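Local coordinates for putative gamma-glutamylcyclotransferase YkqA (Bacillus subtilis, PDB 2QIK), which probably acts as a gamma-glutamylcyclotransferase, an acyltransferase that releases the gamma-glutamyl group as a cyclised product, at residues F6-L11 against G43-F48; A31-S36 against G54-E59; R171-R176 against P244-I249. One frame throughout, in Å; residues are numbered along the deposited sequence. Where two conformers were deposited one is given.

Contact 1: residues F6-L11 against G43-F48; sequences FVYGTL and GPTVVF
The hydroxyl of Tyr8 and the carbonyl of Pro44 are joined by one water. It donates to Pro44 O at 2.6 Å and to Tyr8 OH at 3.2 Å. Tyr8 OH has a further partner outside the two segments, a hydrogen bond with the backbone O of Tyr97. The phenol oxygen is thus held from two strands, 44-47 by way of the water and 90-98 directly.

The ring of Tyr8 is the main apolar element of the contact. Val46 CG1 sits over the centre of one face, 3.5 Å from the centroid of the Tyr8 ring and 7° off the ring normal, a CH-pi contact. Val46 CG1 lies anti to its own carbonyl carbon (chi1 -64°), and Val46 CG2 is left to approach Tyr8 CE2 and OH. Pro44 O lies at the ring edge, in plane, 3.9 Å from Tyr8 CE1. Tyr8 OH is also 3.6 Å from Thr45 CA. An alanine in place of Tyr8 would probably leave Val46 CG1 without its aromatic face and the bridging water and Tyr97 O without the hydroxyl.

Further along, the Pro44 ring packs on the loop backbone. Pro44 CG is 3.7 Å from Gly9 CA, on the side where a side chain on Gly9 would clash with it. Thr10 CG2 closes the end of the contact at 3.9 Å from Pro44 CD. The hydroxyl of Thr10 is bonded elsewhere, to Asn17.

Tyr8 to Leu11 form the start of the loop after strand 3-7, and strand 44-47 packs against it through Pro44 and Val46. By similarity this is the substrate-binding loop of the gamma-glutamylcyclotransferase family.

Contact 2: residues A31-S36 against G54-E59; sequences ARTKGS and GYIYGE
Ala31 accepts at its O from Gly58 N, with the donor well above the carbonyl plane. The CB of Ala31 lies 3.6 Å from Gly58 O.

Arg32 makes a large part of the side-chain contact. Its CG lies between the backbone N and the carbonyl carbon (chi1 73°), and the chain then runs extended to NE. The guanidinium lies flat on the ring of Tyr55, planes 4° apart, with Arg32 CZ 3.6 Å from the ring centroid. This is a stack and a cation-pi contact at once. At the guanidinium edge, Arg32 NH1 donates in plane to Tyr57 OH over 3.0 Å. Arg32 CD also meets Tyr57 CE2 at 3.5 Å. A salt bridge from NE to Glu86, on strand 79-87, would partly balance the charge and should help fix the rotation of the group.

Thr33 pairs with Ile56 through two backbone bonds: Thr33 N to Ile56 O, and Ile56 N to Thr33 O at 2.8 Å. The hydroxyl of Thr33 bonds to Phe84 O instead.

Lys34 bends at chi3, and its CE reaches 3.8 Å from Tyr55 OH. Gly35 N donates to Gly54 O. A side chain on Gly35 would clash with Ile56 CD1, which lies 3.5 Å from Gly35 C. Ser36 OG accepts a hydrogen bond from a water that itself accepts from Gly54 N.

Arg32 and Tyr57 lie on one face, and Thr33 and Ile56 on the other, with Phe6. Strands 25-34 and 55-63 are antiparallel neighbours in the five-stranded sheet of the gamma-glutamylcyclotransferase-like domain.

Contact 3: residues R171-R176 against P244-I249; sequences REDGSR and PQHYQI
Arg176 packs over Tyr247 and Pro244 at the start of helix 245-258. Arg176 CB starts 3.8 Å from Tyr247 OH. CG is anti to the carbonyl carbon, and the bend at chi2 (-68°) sets CD over the centre of the Tyr247 ring. Arg176 CD is 3.5 Å from the centroid of the Tyr247 ring and 5° off the normal, a CH-pi contact. Arg176 NE passes 4.1 Å from Tyr247 CD1. Arg176 CZ has Pro244 CG at 3.9 Å, over one face of the guanidinium.

The tip turns back to its own segment. Arg176 NH1 donates to Asp173 OD2 at 2.9 Å, and NH2 to Asp173 OD1, so the two nitrogens grip the carboxylate end-on in a salt bridge. NH2 also donates to OD2. NH1 makes a further bond to Ser175 O, from above that carbonyl plane. NH2 and His246 NE2 share a water, which accepts a hydrogen bond from NH2.

Pro244, at the N-cap position of the helix, touches this clasp. Its CG is 3.6 Å from Asp173 OD1, and its CD is 3.3 Å from Ser175 O. The hydroxyl of Tyr247 bonds to Ala177 N.

Arg171 to Gly174 make a type I beta turn, with Gly174 at backbone angles that call for glycine. The contact docks this beta hairpin, strands 164-171 and 174-180, on the start of the helix.

Contacts 1 and 2 belong together. Their centres are about 9 Å apart, and their segments alternate along the chain: 6-11, 31-36, 43-48, 54-59. Strands 3-7 and 55-63 are neighbours in the five-stranded sheet, with a probable hydrogen bond from Val7 N to Glu59 O. Val47 N makes another such bond to Ser36 O, within the smaller sheet. The side chain of Ile56 in contact 2 lies about 4 Å from that of Tyr8, so contact 2 adjoins the predicted substrate loop. Contact 3 comes later in the chain, with centres about 37 Å from contact 1 and about 29 Å from contact 2. It touches neither and lies away from that predicted site.

Contact 1: residues F6-L11 against G43-F48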
loop_
_atom_site.group_PDB
_atom_site.type_symbol
_atom_site.label_atom_id
_atom_site.label_comp_id
_atom_site.label_asym_id
_atom_site.label_seq_id
_atom_site.Cartn_x
_atom_site.Cartn_y
_atom_site.Cartn_z
ATOM N N PHE A 6 -3.346 12.269 -10.846
ATOM C CA PHE A 6 -2.650 11.031 -10.465
ATOM C C PHE A 6 -1.161 11.262 -10.569
ATOM O O PHE A 6 -0.651 11.663 -11.612
ATOM C CB PHE A 6 -3.084 9.893 -11.422
ATOM C CG PHE A 6 -2.366 8.588 -11.216
ATOM C CD1 PHE A 6 -1.285 8.254 -11.976
ATOM C CD2 PHE A 6 -2.781 7.691 -10.265
ATOM C CE1 PHE A 6 -0.640 7.013 -11.837
ATOM C CE2 PHE A 6 -2.140 6.485 -10.116
ATOM C CZ PHE A 6 -1.123 6.155 -10.907
ATOM N N VAL A 7 -0.458 11.022 -9.447
ATOM C CA VAL A 7 0.974 11.196 -9.396
ATOM C C VAL A 7 1.647 9.866 -9.060
ATOM O O VAL A 7 1.175 9.090 -8.260
ATOM C CB VAL A 7 1.500 12.275 -8.386
ATOM C CG1 VAL A 7 1.062 13.681 -8.912
ATOM C CG2 VAL A 7 0.999 11.968 -6.942
ATOM N N TYR A 8 2.795 9.667 -9.698
ATOM C CA TYR A 8 3.493 8.376 -9.652
ATOM C C TYR A 8 4.991 8.484 -9.352
ATOM O O TYR A 8 5.650 7.474 -9.157
ATOM C CB TYR A 8 3.315 7.619 -10.998
ATOM C CG TYR A 8 3.796 8.407 -12.189
ATOM C CD1 TYR A 8 5.144 8.418 -12.512
ATOM C CD2 TYR A 8 2.953 9.132 -12.953
ATOM C CE1 TYR A 8 5.630 9.159 -13.547
ATOM C CE2 TYR A 8 3.421 9.887 -13.999
ATOM C CZ TYR A 8 4.759 9.900 -14.308
ATOM O OH TYR A 8 5.273 10.616 -15.388
ATOM N N GLY A 9 5.506 9.709 -9.331
ATOM C CA GLY A 9 6.925 9.891 -9.227
ATOM C C GLY A 9 7.313 10.873 -8.138
ATOM O O GLY A 9 6.993 10.697 -6.968
ATOM N N THR A 10 8.028 11.914 -8.557
ATOM C CA THR A 10 8.540 12.914 -7.648
ATOM C C THR A 10 7.521 13.762 -6.949
ATOM O O THR A 10 7.864 14.487 -6.005
ATOM C CB THR A 10 9.543 13.881 -8.330
ATOM O OG1 THR A 10 8.856 14.781 -9.189
ATOM C CG2 THR A 10 10.612 13.120 -9.109
ATOM N N LEU A 11 6.274 13.698 -7.366
ATOM C CA LEU A 11 5.131 14.375 -6.739
ATOM C C LEU A 11 4.442 13.545 -5.672
ATOM O O LEU A 11 3.568 14.071 -4.994
ATOM C CB LEU A 11 4.127 14.790 -7.769
ATOM C CG LEU A 11 4.584 15.846 -8.783
ATOM C CD1 LEU A 11 3.524 16.016 -9.885
ATOM C CD2 LEU A 11 4.857 17.143 -8.081
ATOM N N GLY A 43 14.403 11.583 -14.307
ATOM C CA GLY A 43 13.282 11.244 -13.384
ATOM C C GLY A 43 12.405 10.094 -13.884
ATOM O O GLY A 43 12.536 9.640 -14.981
ATOM N N PRO A 44 11.426 9.695 -13.088
ATOM C CA PRO A 44 10.420 8.675 -13.495
ATOM C C PRO A 44 9.516 9.178 -14.664
ATOM O O PRO A 44 9.147 10.337 -14.686
ATOM C CB PRO A 44 9.571 8.482 -12.160
ATOM C CG PRO A 44 9.973 9.573 -11.296
ATOM C CD PRO A 44 11.165 10.268 -11.766
ATOM N N THR A 45 9.090 8.293 -15.556
ATOM C CA THR A 45 8.037 8.662 -16.517
ATOM C C THR A 45 7.200 7.417 -16.773
ATOM O O THR A 45 7.572 6.317 -16.469
ATOM C CB THR A 45 8.597 9.287 -17.812
ATOM O OG1 THR A 45 7.507 9.798 -18.628
ATOM C CG2 THR A 45 9.396 8.231 -18.669
ATOM N N VAL A 46 6.109 7.617 -17.423
ATOM C CA VAL A 46 5.204 6.555 -17.833
ATOM C C VAL A 46 5.097 6.504 -19.293
ATOM O O VAL A 46 5.334 7.485 -19.959
ATOM C CB VAL A 46 3.825 6.758 -17.199
ATOM C CG1 VAL A 46 4.010 6.619 -15.691
ATOM C CG2 VAL A 46 3.117 8.105 -17.631
ATOM N N VAL A 47 4.837 5.280 -19.778
ATOM C CA VAL A 47 4.592 5.019 -21.184
ATOM C C VAL A 47 3.421 4.115 -21.290
ATOM O O VAL A 47 3.305 3.136 -20.539
ATOM C CB VAL A 47 5.825 4.336 -21.822
ATOM C CG1 VAL A 47 5.633 3.979 -23.293
ATOM C CG2 VAL A 47 7.057 5.281 -21.620
ATOM N N PHE A 48 2.569 4.434 -22.240
ATOM C CA PHE A 48 1.319 3.684 -22.495
ATOM C C PHE A 48 1.410 3.032 -23.854
ATOM O O PHE A 48 1.725 3.663 -24.856
ATOM C CB PHE A 48 0.158 4.627 -22.479
ATOM C CG PHE A 48 -0.016 5.360 -21.217
ATOM C CD1 PHE A 48 -0.453 4.699 -20.106
ATOM C CD2 PHE A 48 0.221 6.708 -21.200
ATOM C CE1 PHE A 48 -0.553 5.362 -18.936
ATOM C CE2 PHE A 48 0.000 7.400 -20.040
ATOM C CZ PHE A 48 -0.342 6.701 -18.864
HETATM O O HOH W 1 7.499 12.129 -13.698
#

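Contact 2: residues A31-S36 against G54-E59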
loop_
_atom_site.group_PDB
_atom_site.type_symbol
_atom_site.label_atom_id
_atom_site.label_comp_id
_atom_site.label_asym_id
_atom_site.label_seq_id
_atom_site.Cartn_x
_atom_site.Cartn_y
_atom_site.Cartn_z
ATOM N N ALA A 31 -3.735 3.731 -5.562
ATOM C CA ALA A 31 -4.340 3.946 -6.869
ATOM C C ALA A 31 -3.423 3.390 -7.956
ATOM O O ALA A 31 -2.217 3.264 -7.737
ATOM C CB ALA A 31 -4.590 5.425 -7.122
ATOM N N ARG A 32 -3.987 3.089 -9.107
ATOM C CA ARG A 32 -3.195 2.560 -10.213
ATOM C C ARG A 32 -3.880 2.869 -11.535
ATOM O O ARG A 32 -5.074 3.078 -11.623
ATOM C CB ARG A 32 -2.936 1.025 -10.071
ATOM C CG ARG A 32 -4.129 0.166 -10.328
ATOM C CD ARG A 32 -3.840 -1.288 -10.081
ATOM N NE ARG A 32 -4.893 -2.141 -10.553
ATOM C CZ ARG A 32 -4.858 -3.454 -10.523
ATOM N NH1 ARG A 32 -3.819 -4.087 -10.025
ATOM N NH2 ARG A 32 -5.848 -4.115 -11.052
ATOM N N THR A 33 -3.073 2.794 -12.581
ATOM C CA THR A 33 -3.571 2.865 -13.958
ATOM C C THR A 33 -2.758 1.938 -14.834
ATOM O O THR A 33 -1.568 1.773 -14.640
ATOM C CB THR A 33 -3.570 4.300 -14.450
ATOM O OG1 THR A 33 -4.407 4.470 -15.591
ATOM C CG2 THR A 33 -2.224 4.876 -14.737
ATOM N N LYS A 34 -3.382 1.353 -15.842
ATOM C CA LYS A 34 -2.721 0.397 -16.703
ATOM C C LYS A 34 -1.651 1.146 -17.548
ATOM O O LYS A 34 -1.960 2.156 -18.203
ATOM C CB LYS A 34 -3.703 -0.333 -17.607
ATOM C CG LYS A 34 -2.991 -1.332 -18.509
ATOM C CD LYS A 34 -3.897 -2.412 -19.068
ATOM C CE LYS A 34 -4.265 -3.528 -18.095
ATOM N NZ LYS A 34 -5.314 -4.380 -18.617
ATOM N N GLY A 35 -0.425 0.623 -17.537
ATOM C CA GLY A 35 0.687 1.253 -18.183
ATOM C C GLY A 35 1.976 0.808 -17.605
ATOM O O GLY A 35 1.990 -0.052 -16.745
ATOM N N SER A 36 3.089 1.383 -18.082
ATOM C CA SER A 36 4.404 1.013 -17.603
ATOM C C SER A 36 5.116 2.255 -17.040
ATOM O O SER A 36 4.974 3.339 -17.545
ATOM C CB SER A 36 5.212 0.484 -18.739
ATOM O OG SER A 36 4.707 -0.749 -19.208
ATOM N N GLY A 54 0.348 -4.656 -17.267
ATOM C CA GLY A 54 0.599 -4.291 -15.888
ATOM C C GLY A 54 0.195 -2.866 -15.593
ATOM O O GLY A 54 -0.378 -2.182 -16.456
ATOM N N TYR A 55 0.522 -2.413 -14.404
ATOM C CA TYR A 55 0.013 -1.181 -13.864
ATOM C C TYR A 55 1.124 -0.306 -13.339
ATOM O O TYR A 55 2.171 -0.759 -12.864
ATOM C CB TYR A 55 -0.987 -1.473 -12.740
ATOM C CG TYR A 55 -2.185 -2.203 -13.206
ATOM C CD1 TYR A 55 -2.170 -3.591 -13.237
ATOM C CD2 TYR A 55 -3.287 -1.538 -13.681
ATOM C CE1 TYR A 55 -3.218 -4.268 -13.674
ATOM C CE2 TYR A 55 -4.426 -2.322 -14.145
ATOM C CZ TYR A 55 -4.277 -3.702 -14.128
ATOM O OH TYR A 55 -5.321 -4.541 -14.625
ATOM N N ILE A 56 0.847 0.998 -13.347
ATOM C CA ILE A 56 1.596 2.064 -12.650
ATOM C C ILE A 56 0.811 2.399 -11.389
ATOM O O ILE A 56 -0.386 2.661 -11.445
ATOM C CB ILE A 56 1.629 3.346 -13.511
ATOM C CG1 ILE A 56 2.253 3.083 -14.869
ATOM C CG2 ILE A 56 2.399 4.465 -12.774
ATOM C CD1 ILE A 56 1.603 3.902 -15.988
ATOM N N TYR A 57 1.491 2.405 -10.258
ATOM C CA TYR A 57 0.916 2.717 -8.965
ATOM C C TYR A 57 1.193 4.186 -8.592
ATOM O O TYR A 57 2.210 4.747 -8.989
ATOM C CB TYR A 57 1.415 1.762 -7.887
ATOM C CG TYR A 57 0.850 0.399 -8.115
ATOM C CD1 TYR A 57 1.470 -0.556 -8.935
ATOM C CD2 TYR A 57 -0.421 0.104 -7.647
ATOM C CE1 TYR A 57 0.874 -1.746 -9.261
ATOM C CE2 TYR A 57 -1.020 -1.103 -7.938
ATOM C CZ TYR A 57 -0.386 -2.033 -8.758
ATOM O OH TYR A 57 -1.087 -3.189 -9.110
ATOM N N GLY A 58 0.268 4.802 -7.893
ATOM C CA GLY A 58 0.438 6.153 -7.507
ATOM C C GLY A 58 -0.663 6.604 -6.561
ATOM O O GLY A 58 -1.272 5.803 -5.861
ATOM N N GLU A 59 -0.890 7.924 -6.531
ATOM C CA GLU A 59 -1.774 8.563 -5.573
ATOM C C GLU A 59 -2.622 9.582 -6.315
ATOM O O GLU A 59 -2.168 10.123 -7.336
ATOM C CB GLU A 59 -0.924 9.332 -4.532
ATOM C CG GLU A 59 0.045 8.447 -3.764
ATOM C CD GLU A 59 1.169 9.164 -3.073
ATOM O OE1 GLU A 59 2.235 8.525 -2.811
ATOM O OE2 GLU A 59 1.131 10.339 -2.808
HETATM O O HOH W 2 2.287 -2.602 -18.253
HETATM O O HOH W 3 3.813 -2.010 -14.980
#

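Contact 3: residues R171-R176 against P244-I249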
loop_
_atom_site.group_PDB
_atom_site.type_symbol
_atom_site.label_atom_id
_atom_site.label_comp_id
_atom_site.label_asym_id
_atom_site.label_seq_id
_atom_site.Cartn_x
_atom_site.Cartn_y
_atom_site.Cartn_z
ATOM N N ARG A 171 -9.538 -17.483 -1.257
ATOM C CA ARG A 171 -8.855 -18.759 -1.413
ATOM C C ARG A 171 -9.888 -19.862 -1.222
ATOM O O ARG A 171 -11.022 -19.660 -0.795
ATOM C CB ARG A 171 -7.711 -18.902 -0.395
ATOM C CG ARG A 171 -6.614 -17.858 -0.510
ATOM C CD ARG A 171 -6.078 -17.688 -1.855
ATOM N NE ARG A 171 -4.619 -17.645 -1.865
ATOM C CZ ARG A 171 -3.899 -17.105 -2.831
ATOM N NH1 ARG A 171 -4.502 -16.508 -3.837
ATOM N NH2 ARG A 171 -2.572 -17.115 -2.758
ATOM N N GLU A 172 -9.454 -21.066 -1.540
ATOM C CA GLU A 172 -10.388 -22.183 -1.488
ATOM C C GLU A 172 -10.889 -22.439 -0.082
ATOM O O GLU A 172 -12.082 -22.825 0.075
ATOM C CB GLU A 172 -9.768 -23.426 -2.177
ATOM C CG GLU A 172 -9.425 -23.203 -3.664
ATOM C CD GLU A 172 -8.637 -24.356 -4.328
ATOM O OE1 GLU A 172 -9.154 -25.015 -5.308
ATOM O OE2 GLU A 172 -7.464 -24.625 -3.904
ATOM N N ASP A 173 -10.061 -22.202 0.948
ATOM C CA ASP A 173 -10.415 -22.509 2.330
ATOM C C ASP A 173 -11.008 -21.321 3.087
ATOM O O ASP A 173 -11.340 -21.434 4.238
ATOM C CB ASP A 173 -9.212 -23.092 3.074
ATOM C CG ASP A 173 -8.068 -22.132 3.179
ATOM O OD1 ASP A 173 -7.079 -22.406 3.902
ATOM O OD2 ASP A 173 -8.040 -21.069 2.549
ATOM N N GLY A 174 -11.273 -20.231 2.414
ATOM C CA GLY A 174 -11.656 -19.024 3.068
ATOM C C GLY A 174 -10.824 -17.846 2.612
ATOM O O GLY A 174 -9.961 -17.974 1.765
ATOM N N SER A 175 -11.019 -16.719 3.225
ATOM C CA SER A 175 -10.368 -15.475 2.872
ATOM C C SER A 175 -9.015 -15.265 3.575
ATOM O O SER A 175 -8.643 -16.002 4.520
ATOM C CB SER A 175 -11.247 -14.357 3.353
ATOM O OG SER A 175 -11.344 -14.408 4.742
ATOM N N ARG A 176 -8.224 -14.337 3.046
ATOM C CA ARG A 176 -7.107 -13.736 3.781
ATOM C C ARG A 176 -7.332 -12.233 3.889
ATOM O O ARG A 176 -8.133 -11.647 3.161
ATOM C CB ARG A 176 -5.761 -14.055 3.127
ATOM C CG ARG A 176 -5.542 -15.575 2.921
ATOM C CD ARG A 176 -5.375 -16.313 4.158
ATOM N NE ARG A 176 -4.993 -17.686 3.961
ATOM C CZ ARG A 176 -5.808 -18.668 3.668
ATOM N NH1 ARG A 176 -7.070 -18.475 3.455
ATOM N NH2 ARG A 176 -5.324 -19.907 3.511
ATOM N N PRO A 244 -10.217 -18.950 7.170
ATOM C CA PRO A 244 -10.203 -20.293 7.747
ATOM C C PRO A 244 -9.712 -20.212 9.198
ATOM O O PRO A 244 -9.031 -19.293 9.601
ATOM C CB PRO A 244 -9.233 -21.053 6.847
ATOM C CG PRO A 244 -8.390 -20.015 6.296
ATOM C CD PRO A 244 -9.119 -18.750 6.234
ATOM N N GLN A 245 -10.029 -21.241 9.993
ATOM C CA GLN A 245 -9.831 -21.179 11.416
ATOM C C GLN A 245 -8.396 -21.041 11.860
ATOM O O GLN A 245 -8.109 -20.319 12.752
ATOM C CB GLN A 245 -10.412 -22.486 12.055
ATOM C CG GLN A 245 -10.353 -22.759 13.562
ATOM C CD GLN A 245 -11.277 -23.939 13.950
ATOM O OE1 GLN A 245 -10.910 -24.774 14.789
ATOM N NE2 GLN A 245 -12.492 -24.005 13.324
ATOM N N HIS A 246 -7.508 -21.787 11.260
ATOM C CA HIS A 246 -6.099 -21.824 11.621
ATOM C C HIS A 246 -5.523 -20.402 11.480
ATOM O O HIS A 246 -4.917 -19.837 12.459
ATOM C CB HIS A 246 -5.462 -22.915 10.680
ATOM C CG HIS A 246 -5.130 -22.433 9.272
ATOM N ND1 HIS A 246 -6.087 -22.137 8.321
ATOM C CD2 HIS A 246 -3.939 -22.123 8.683
ATOM C CE1 HIS A 246 -5.515 -21.710 7.213
ATOM N NE2 HIS A 246 -4.213 -21.687 7.401
ATOM N N TYR A 247 -5.774 -19.801 10.309
ATOM C CA TYR A 247 -5.370 -18.403 9.967
ATOM C C TYR A 247 -6.026 -17.385 10.906
ATOM O O TYR A 247 -5.365 -16.520 11.397
ATOM C CB TYR A 247 -5.729 -18.135 8.530
ATOM C CG TYR A 247 -5.435 -16.743 8.020
ATOM C CD1 TYR A 247 -4.141 -16.318 7.752
ATOM C CD2 TYR A 247 -6.467 -15.864 7.814
ATOM C CE1 TYR A 247 -3.913 -15.015 7.287
ATOM C CE2 TYR A 247 -6.271 -14.608 7.369
ATOM C CZ TYR A 247 -4.989 -14.174 7.117
ATOM O OH TYR A 247 -4.843 -12.908 6.666
ATOM N N GLN A 248 -7.337 -17.534 11.176
ATOM C CA GLN A 248 -7.981 -16.631 12.087
ATOM C C GLN A 248 -7.356 -16.674 13.467
ATOM O O GLN A 248 -7.159 -15.645 14.138
ATOM C CB GLN A 248 -9.464 -16.941 12.206
ATOM C CG GLN A 248 -10.148 -16.099 13.245
ATOM C CD GLN A 248 -11.691 -16.100 13.245
ATOM O OE1 GLN A 248 -12.346 -15.645 14.256
ATOM N NE2 GLN A 248 -12.249 -16.529 12.170
ATOM N N ILE A 249 -6.971 -17.879 13.893
ATOM C CA ILE A 249 -6.323 -17.944 15.199
ATOM C C ILE A 249 -5.012 -17.181 15.245
ATOM O O ILE A 249 -4.677 -16.585 16.254
ATOM C CB ILE A 249 -6.171 -19.417 15.630
ATOM C CG1 ILE A 249 -7.531 -20.099 15.869
ATOM C CG2 ILE A 249 -5.335 -19.526 16.929
ATOM C CD1 ILE A 249 -7.459 -21.651 15.913
HETATM O O HOH W 4 -2.635 -20.266 5.208
#